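Local structure of hemolysin activator protein CdiB (Acinetobacter baumannii ACICU, 6WIL) at residues Q435-L449 / G474-L486. The protein is an outer-membrane transporter of the two-partner secretion (TpsB, Omp85) type that probably exports the toxin of a contact-dependent growth inhibition system. Sequence-based numbering, arbitrary orientation.
With C8E ((hydroxyethyloxy)tri(ethyloxy)octane), chain D.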
loop_
_atom_site.group_PDB
_atom_site.type_symbol
_atom_site.label_atom_id
_atom_site.label_comp_id
_atom_site.label_asym_id
_atom_site.label_seq_id
_atom_site.Cartn_x
_atom_site.Cartn_y
_atom_site.Cartn_z
ATOM N N GLN A 435 -17.348 -11.014 -3.066
ATOM C CA GLN A 435 -16.370 -9.938 -3.021
ATOM C C GLN A 435 -16.247 -9.317 -4.404
ATOM O O GLN A 435 -16.262 -10.026 -5.413
ATOM C CB GLN A 435 -14.998 -10.447 -2.551
ATOM C CG GLN A 435 -14.124 -9.384 -1.901
ATOM C CD GLN A 435 -14.239 -9.386 -0.389
ATOM O OE1 GLN A 435 -14.788 -10.316 0.202
ATOM N NE2 GLN A 435 -13.714 -8.344 0.247
ATOM N N TYR A 436 -16.138 -7.993 -4.449
ATOM C CA TYR A 436 -15.924 -7.268 -5.694
ATOM C C TYR A 436 -14.558 -6.603 -5.660
ATOM O O TYR A 436 -14.172 -6.008 -4.649
ATOM C CB TYR A 436 -17.011 -6.216 -5.933
ATOM C CG TYR A 436 -16.681 -5.251 -7.051
ATOM C CD1 TYR A 436 -16.887 -5.599 -8.378
ATOM C CD2 TYR A 436 -16.157 -3.996 -6.776
ATOM C CE1 TYR A 436 -16.582 -4.719 -9.400
ATOM C CE2 TYR A 436 -15.850 -3.111 -7.788
ATOM C CZ TYR A 436 -16.065 -3.476 -9.097
ATOM O OH TYR A 436 -15.760 -2.595 -10.107
ATOM N N ARG A 437 -13.835 -6.692 -6.774
ATOM C CA ARG A 437 -12.469 -6.193 -6.847
ATOM C C ARG A 437 -12.265 -5.411 -8.135
ATOM O O ARG A 437 -12.578 -5.908 -9.220
ATOM C CB ARG A 437 -11.466 -7.347 -6.779
ATOM C CG ARG A 437 -10.028 -6.908 -6.913
ATOM C CD ARG A 437 -9.417 -6.648 -5.557
ATOM N NE ARG A 437 -8.021 -6.242 -5.657
ATOM C CZ ARG A 437 -7.021 -7.075 -5.920
ATOM N NH1 ARG A 437 -5.780 -6.619 -5.993
ATOM N NH2 ARG A 437 -7.261 -8.363 -6.126
ATOM N N LEU A 438 -11.723 -4.198 -8.011
ATOM C CA LEU A 438 -11.366 -3.376 -9.160
ATOM C C LEU A 438 -9.913 -2.943 -9.043
ATOM O O LEU A 438 -9.510 -2.380 -8.021
ATOM C CB LEU A 438 -12.273 -2.143 -9.275
ATOM C CG LEU A 438 -11.941 -1.143 -10.390
ATOM C CD1 LEU A 438 -13.208 -0.687 -11.097
ATOM C CD2 LEU A 438 -11.181 0.064 -9.848
ATOM N N ASN A 439 -9.136 -3.205 -10.094
ATOM C CA ASN A 439 -7.754 -2.756 -10.206
ATOM C C ASN A 439 -7.637 -1.812 -11.393
ATOM O O ASN A 439 -8.057 -2.153 -12.503
ATOM C CB ASN A 439 -6.797 -3.937 -10.388
ATOM C CG ASN A 439 -6.844 -4.906 -9.232
ATOM O OD1 ASN A 439 -6.993 -4.506 -8.079
ATOM N ND2 ASN A 439 -6.720 -6.194 -9.535
ATOM N N TRP A 440 -7.061 -0.634 -11.162
ATOM C CA TRP A 440 -6.881 0.360 -12.209
ATOM C C TRP A 440 -5.459 0.897 -12.172
ATOM O O TRP A 440 -4.962 1.279 -11.108
ATOM C CB TRP A 440 -7.872 1.514 -12.058
ATOM C CG TRP A 440 -7.671 2.592 -13.078
ATOM C CD1 TRP A 440 -8.241 2.666 -14.316
ATOM C CD2 TRP A 440 -6.837 3.750 -12.951
ATOM N NE1 TRP A 440 -7.817 3.801 -14.965
ATOM C CE2 TRP A 440 -6.956 4.484 -14.148
ATOM C CE3 TRP A 440 -6.004 4.240 -11.940
ATOM C CZ2 TRP A 440 -6.272 5.679 -14.362
ATOM C CZ3 TRP A 440 -5.329 5.426 -12.155
ATOM C CH2 TRP A 440 -5.466 6.133 -13.355
ATOM N N ARG A 441 -4.819 0.937 -13.335
ATOM C CA ARG A 441 -3.487 1.502 -13.486
ATOM C C ARG A 441 -3.463 2.371 -14.733
ATOM O O ARG A 441 -4.039 2.004 -15.760
ATOM C CB ARG A 441 -2.425 0.398 -13.577
ATOM C CG ARG A 441 -1.038 0.894 -13.930
ATOM C CD ARG A 441 0.029 -0.040 -13.394
ATOM N NE ARG A 441 -0.044 -0.169 -11.942
ATOM C CZ ARG A 441 0.826 -0.854 -11.208
ATOM N NH1 ARG A 441 0.687 -0.919 -9.890
ATOM N NH2 ARG A 441 1.840 -1.467 -11.795
ATOM N N GLY A 442 -2.808 3.518 -14.640
ATOM C CA GLY A 442 -2.787 4.465 -15.738
ATOM C C GLY A 442 -1.431 5.122 -15.874
ATOM O O GLY A 442 -0.705 5.315 -14.896
ATOM N N GLN A 443 -1.102 5.479 -17.113
ATOM C CA GLN A 443 0.165 6.114 -17.439
ATOM C C GLN A 443 -0.070 7.219 -18.458
ATOM O O GLN A 443 -0.801 7.027 -19.434
ATOM C CB GLN A 443 1.166 5.089 -17.985
ATOM C CG GLN A 443 2.370 5.687 -18.670
ATOM C CD GLN A 443 3.349 4.631 -19.126
ATOM O OE1 GLN A 443 3.661 3.699 -18.384
ATOM N NE2 GLN A 443 3.835 4.764 -20.355
ATOM N N TYR A 444 0.551 8.375 -18.225
ATOM C CA TYR A 444 0.473 9.517 -19.131
ATOM C C TYR A 444 1.874 10.061 -19.365
ATOM O O TYR A 444 2.570 10.421 -18.410
ATOM C CB TYR A 444 -0.439 10.612 -18.571
ATOM C CG TYR A 444 -0.275 11.941 -19.273
ATOM C CD1 TYR A 444 -0.843 12.166 -20.522
ATOM C CD2 TYR A 444 0.454 12.969 -18.692
ATOM C CE1 TYR A 444 -0.688 13.379 -21.170
ATOM C CE2 TYR A 444 0.613 14.183 -19.330
ATOM C CZ TYR A 444 0.041 14.384 -20.567
ATOM O OH TYR A 444 0.202 15.597 -21.196
ATOM N N ALA A 445 2.277 10.134 -20.631
ATOM C CA ALA A 445 3.597 10.624 -21.014
ATOM C C ALA A 445 3.462 11.895 -21.841
ATOM O O ALA A 445 2.922 11.844 -22.959
ATOM C CB ALA A 445 4.359 9.561 -21.804
ATOM N N PRO A 446 3.925 13.049 -21.350
ATOM C CA PRO A 446 3.884 14.258 -22.187
ATOM C C PRO A 446 4.772 14.175 -23.417
ATOM O O PRO A 446 4.423 14.750 -24.455
ATOM C CB PRO A 446 4.352 15.366 -21.232
ATOM C CG PRO A 446 4.089 14.829 -19.866
ATOM C CD PRO A 446 4.310 13.350 -19.961
ATOM N N LYS A 447 5.904 13.484 -23.339
ATOM C CA LYS A 447 6.851 13.414 -24.441
ATOM C C LYS A 447 6.933 11.994 -24.985
ATOM O O LYS A 447 6.314 11.061 -24.468
ATOM C CB LYS A 447 8.238 13.896 -23.997
ATOM C CG LYS A 447 8.220 15.258 -23.325
ATOM C CD LYS A 447 7.417 16.255 -24.148
ATOM C CE LYS A 447 7.365 17.620 -23.489
ATOM N NZ LYS A 447 6.037 17.968 -22.906
ATOM N N ILE A 448 7.713 11.850 -26.057
ATOM C CA ILE A 448 7.920 10.545 -26.669
ATOM C C ILE A 448 8.680 9.646 -25.707
ATOM O O ILE A 448 9.631 10.078 -25.041
ATOM C CB ILE A 448 8.673 10.693 -28.004
ATOM C CG1 ILE A 448 7.866 11.555 -28.979
ATOM C CG2 ILE A 448 8.990 9.331 -28.604
ATOM C CD1 ILE A 448 6.433 11.122 -29.130
ATOM N N LEU A 449 8.256 8.390 -25.621
ATOM C CA LEU A 449 8.915 7.388 -24.800
ATOM C C LEU A 449 9.648 6.385 -25.680
ATOM O O LEU A 449 9.258 6.134 -26.824
ATOM C CB LEU A 449 7.909 6.644 -23.920
ATOM C CG LEU A 449 7.180 7.443 -22.843
ATOM C CD1 LEU A 449 6.190 6.543 -22.126
ATOM C CD2 LEU A 449 8.174 8.042 -21.864
ATOM N N GLY A 474 0.950 2.082 -26.161
ATOM C CA GLY A 474 1.007 3.501 -26.450
ATOM C C GLY A 474 1.822 4.186 -25.378
ATOM O O GLY A 474 2.131 3.594 -24.342
ATOM N N ASP A 475 2.198 5.436 -25.657
ATOM C CA ASP A 475 2.864 6.253 -24.647
ATOM C C ASP A 475 1.945 6.519 -23.459
ATOM O O ASP A 475 2.395 6.566 -22.307
ATOM C CB ASP A 475 3.335 7.565 -25.272
ATOM C CG ASP A 475 4.724 7.459 -25.858
ATOM O OD1 ASP A 475 5.233 6.326 -25.994
ATOM O OD2 ASP A 475 5.318 8.515 -26.150
ATOM N N ASN A 476 0.656 6.693 -23.722
ATOM C CA ASN A 476 -0.354 6.805 -22.686
ATOM C C ASN A 476 -1.204 5.544 -22.692
ATOM O O ASN A 476 -1.356 4.883 -23.723
ATOM C CB ASN A 476 -1.236 8.038 -22.902
ATOM C CG ASN A 476 -0.431 9.276 -23.225
ATOM O OD1 ASN A 476 0.684 9.452 -22.733
ATOM N ND2 ASN A 476 -0.988 10.140 -24.068
ATOM N N GLY A 477 -1.749 5.207 -21.532
ATOM C CA GLY A 477 -2.525 3.988 -21.430
ATOM C C GLY A 477 -3.113 3.832 -20.047
ATOM O O GLY A 477 -2.704 4.495 -19.087
ATOM N N GLN A 478 -4.092 2.939 -19.965
ATOM C CA GLN A 478 -4.716 2.588 -18.699
ATOM C C GLN A 478 -5.488 1.294 -18.893
ATOM O O GLN A 478 -5.980 1.013 -19.990
ATOM C CB GLN A 478 -5.647 3.699 -18.195
ATOM C CG GLN A 478 -6.913 3.870 -19.016
ATOM C CD GLN A 478 -7.789 5.006 -18.522
ATOM O OE1 GLN A 478 -8.259 5.000 -17.381
ATOM N NE2 GLN A 478 -8.014 5.993 -19.383
ATOM N N TYR A 479 -5.572 0.502 -17.830
ATOM C CA TYR A 479 -6.451 -0.655 -17.821
ATOM C C TYR A 479 -7.265 -0.668 -16.538
ATOM O O TYR A 479 -6.849 -0.126 -15.510
ATOM C CB TYR A 479 -5.690 -1.993 -17.983
ATOM C CG TYR A 479 -4.698 -2.359 -16.896
ATOM C CD1 TYR A 479 -5.123 -2.750 -15.628
ATOM C CD2 TYR A 479 -3.334 -2.375 -17.161
ATOM C CE1 TYR A 479 -4.214 -3.102 -14.642
ATOM C CE2 TYR A 479 -2.419 -2.726 -16.183
ATOM C CZ TYR A 479 -2.864 -3.091 -14.928
ATOM O OH TYR A 479 -1.954 -3.444 -13.959
ATOM N N VAL A 480 -8.439 -1.283 -16.613
ATOM C CA VAL A 480 -9.272 -1.508 -15.443
ATOM C C VAL A 480 -9.664 -2.979 -15.422
ATOM O O VAL A 480 -10.299 -3.475 -16.362
ATOM C CB VAL A 480 -10.512 -0.598 -15.418
ATOM C CG1 VAL A 480 -11.219 -0.591 -16.763
ATOM C CG2 VAL A 480 -11.455 -1.026 -14.306
ATOM N N GLN A 481 -9.253 -3.678 -14.373
ATOM C CA GLN A 481 -9.626 -5.064 -14.149
ATOM C C GLN A 481 -10.764 -5.112 -13.141
ATOM O O GLN A 481 -10.719 -4.436 -12.109
ATOM C CB GLN A 481 -8.434 -5.873 -13.636
ATOM C CG GLN A 481 -7.246 -5.892 -14.583
ATOM C CD GLN A 481 -5.974 -6.379 -13.913
ATOM O OE1 GLN A 481 -5.745 -6.131 -12.729
ATOM N NE2 GLN A 481 -5.140 -7.078 -14.673
ATOM N N GLN A 482 -11.788 -5.901 -13.447
ATOM C CA GLN A 482 -12.924 -6.059 -12.551
ATOM C C GLN A 482 -13.194 -7.537 -12.334
ATOM O O GLN A 482 -13.054 -8.346 -13.255
ATOM C CB GLN A 482 -14.175 -5.364 -13.096
ATOM C CG GLN A 482 -14.132 -3.856 -12.951
ATOM C CD GLN A 482 -15.419 -3.196 -13.389
ATOM O OE1 GLN A 482 -16.201 -2.726 -12.564
ATOM N NE2 GLN A 482 -15.646 -3.156 -14.695
ATOM N N GLU A 483 -13.587 -7.883 -11.112
ATOM C CA GLU A 483 -13.696 -9.280 -10.726
ATOM C C GLU A 483 -14.673 -9.409 -9.567
ATOM O O GLU A 483 -14.690 -8.570 -8.663
ATOM C CB GLU A 483 -12.323 -9.843 -10.338
ATOM C CG GLU A 483 -12.346 -11.222 -9.705
ATOM C CD GLU A 483 -10.977 -11.635 -9.204
ATOM O OE1 GLU A 483 -10.040 -11.700 -10.028
ATOM O OE2 GLU A 483 -10.834 -11.873 -7.985
ATOM N N ILE A 484 -15.484 -10.462 -9.612
ATOM C CA ILE A 484 -16.383 -10.830 -8.529
ATOM C C ILE A 484 -16.099 -12.275 -8.153
ATOM O O ILE A 484 -16.091 -13.154 -9.021
ATOM C CB ILE A 484 -17.861 -10.666 -8.927
ATOM C CG1 ILE A 484 -18.171 -9.201 -9.233
ATOM C CG2 ILE A 484 -18.766 -11.203 -7.831
ATOM C CD1 ILE A 484 -19.385 -9.026 -10.095
ATOM N N SER A 485 -15.867 -12.520 -6.867
ATOM C CA SER A 485 -15.640 -13.861 -6.352
ATOM C C SER A 485 -16.691 -14.191 -5.301
ATOM O O SER A 485 -17.046 -13.342 -4.478
ATOM C CB SER A 485 -14.234 -13.995 -5.758
ATOM O OG SER A 485 -14.023 -13.043 -4.730
ATOM N N LEU A 486 -17.195 -15.427 -5.348
ATOM C CA LEU A 486 -18.158 -15.937 -4.381
ATOM C C LEU A 486 -17.642 -17.242 -3.796
ATOM O O LEU A 486 -16.962 -18.015 -4.473
ATOM C CB LEU A 486 -19.553 -16.162 -5.015
ATOM C CG LEU A 486 -19.767 -17.109 -6.204
ATOM C CD1 LEU A 486 -20.008 -18.561 -5.766
ATOM C CD2 LEU A 486 -20.922 -16.602 -7.068
HETATM C C1 C8E D . -1.954 13.864 -12.961
HETATM C C2 C8E D . -1.709 12.608 -13.796
HETATM C C3 C8E D . -1.868 11.362 -12.925
HETATM C C4 C8E D . -1.677 10.113 -13.783
HETATM C C5 C8E D . -2.858 9.962 -14.738
HETATM C C6 C8E D . -2.557 8.840 -15.725
HETATM C C7 C8E D . -3.863 8.167 -16.139
HETATM C C8 C8E D . -4.382 8.799 -17.428
HETATM O O9 C8E D . -4.453 7.807 -18.411
HETATM C C10 C8E D . -4.894 8.254 -19.662
HETATM C C11 C8E D . -4.665 7.155 -20.700
HETATM O O12 C8E D . -5.817 7.001 -21.481
HETATM C C13 C8E D . -5.636 6.199 -22.615
HETATM C C14 C8E D . -6.940 6.127 -23.410
HETATM O O15 C8E D . -8.034 6.355 -22.565
HETATM C C16 C8E D . -9.277 6.180 -23.185
HETATM C C17 C8E D . -10.363 5.936 -22.135
HETATM O O18 C8E D . -10.551 7.085 -21.355
HETATM C C19 C8E D . -11.725 7.069 -20.592
HETATM C C20 C8E D . -11.388 7.207 -19.107
HETATM O O21 C8E D . -10.641 8.373 -18.891
HETATM O O HOH W 1 -12.843 -10.435 -5.850
#
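Trp440 and Gln478 meet at a diagonal across two antiparallel strands, 435-444 and 476-486. The indole NE1 gives a hydrogen bond of 2.7 Å to Gln478 OE1, which lies in the ring plane and receives it on a lone pair, the amide turned 76° from the indole. With CG between backbone N and carbonyl carbon (chi1 70°), the extended Gln478 chain brings its amide to the indole edge, and NE2 hydrogen-bonds O12 and O15 of the detergent C8E (3.2 Å each). Further along this face, Tyr436 OH donates to Gln482 OE1 (2.5 Å), which lies in the ring plane, its amide turned 84° from the ring. Leu438 CD1 touches Val480 CG2 (3.7 Å) and Gln482 CG, bridging the two polar pairs. On the other face Arg441, salt-bridged to Asp420, lays CB over the Tyr479 ring, 3.8 Å from CZ. Gln443 NE2, also bonded to Asp453 O, donates to Asp475 O (3.0 Å) from above the carbonyl plane; Leu449 N meets Asp475 OD2 syn but well out of plane. The strands are neighbours in a 16-stranded barrel, largely apolar toward the membrane, polar and charged toward the lumen, where Glu483 OE1 salt-bridges Arg524 and Arg464 of the VRGF loop motif characteristic of Omp85-TpsB transporters.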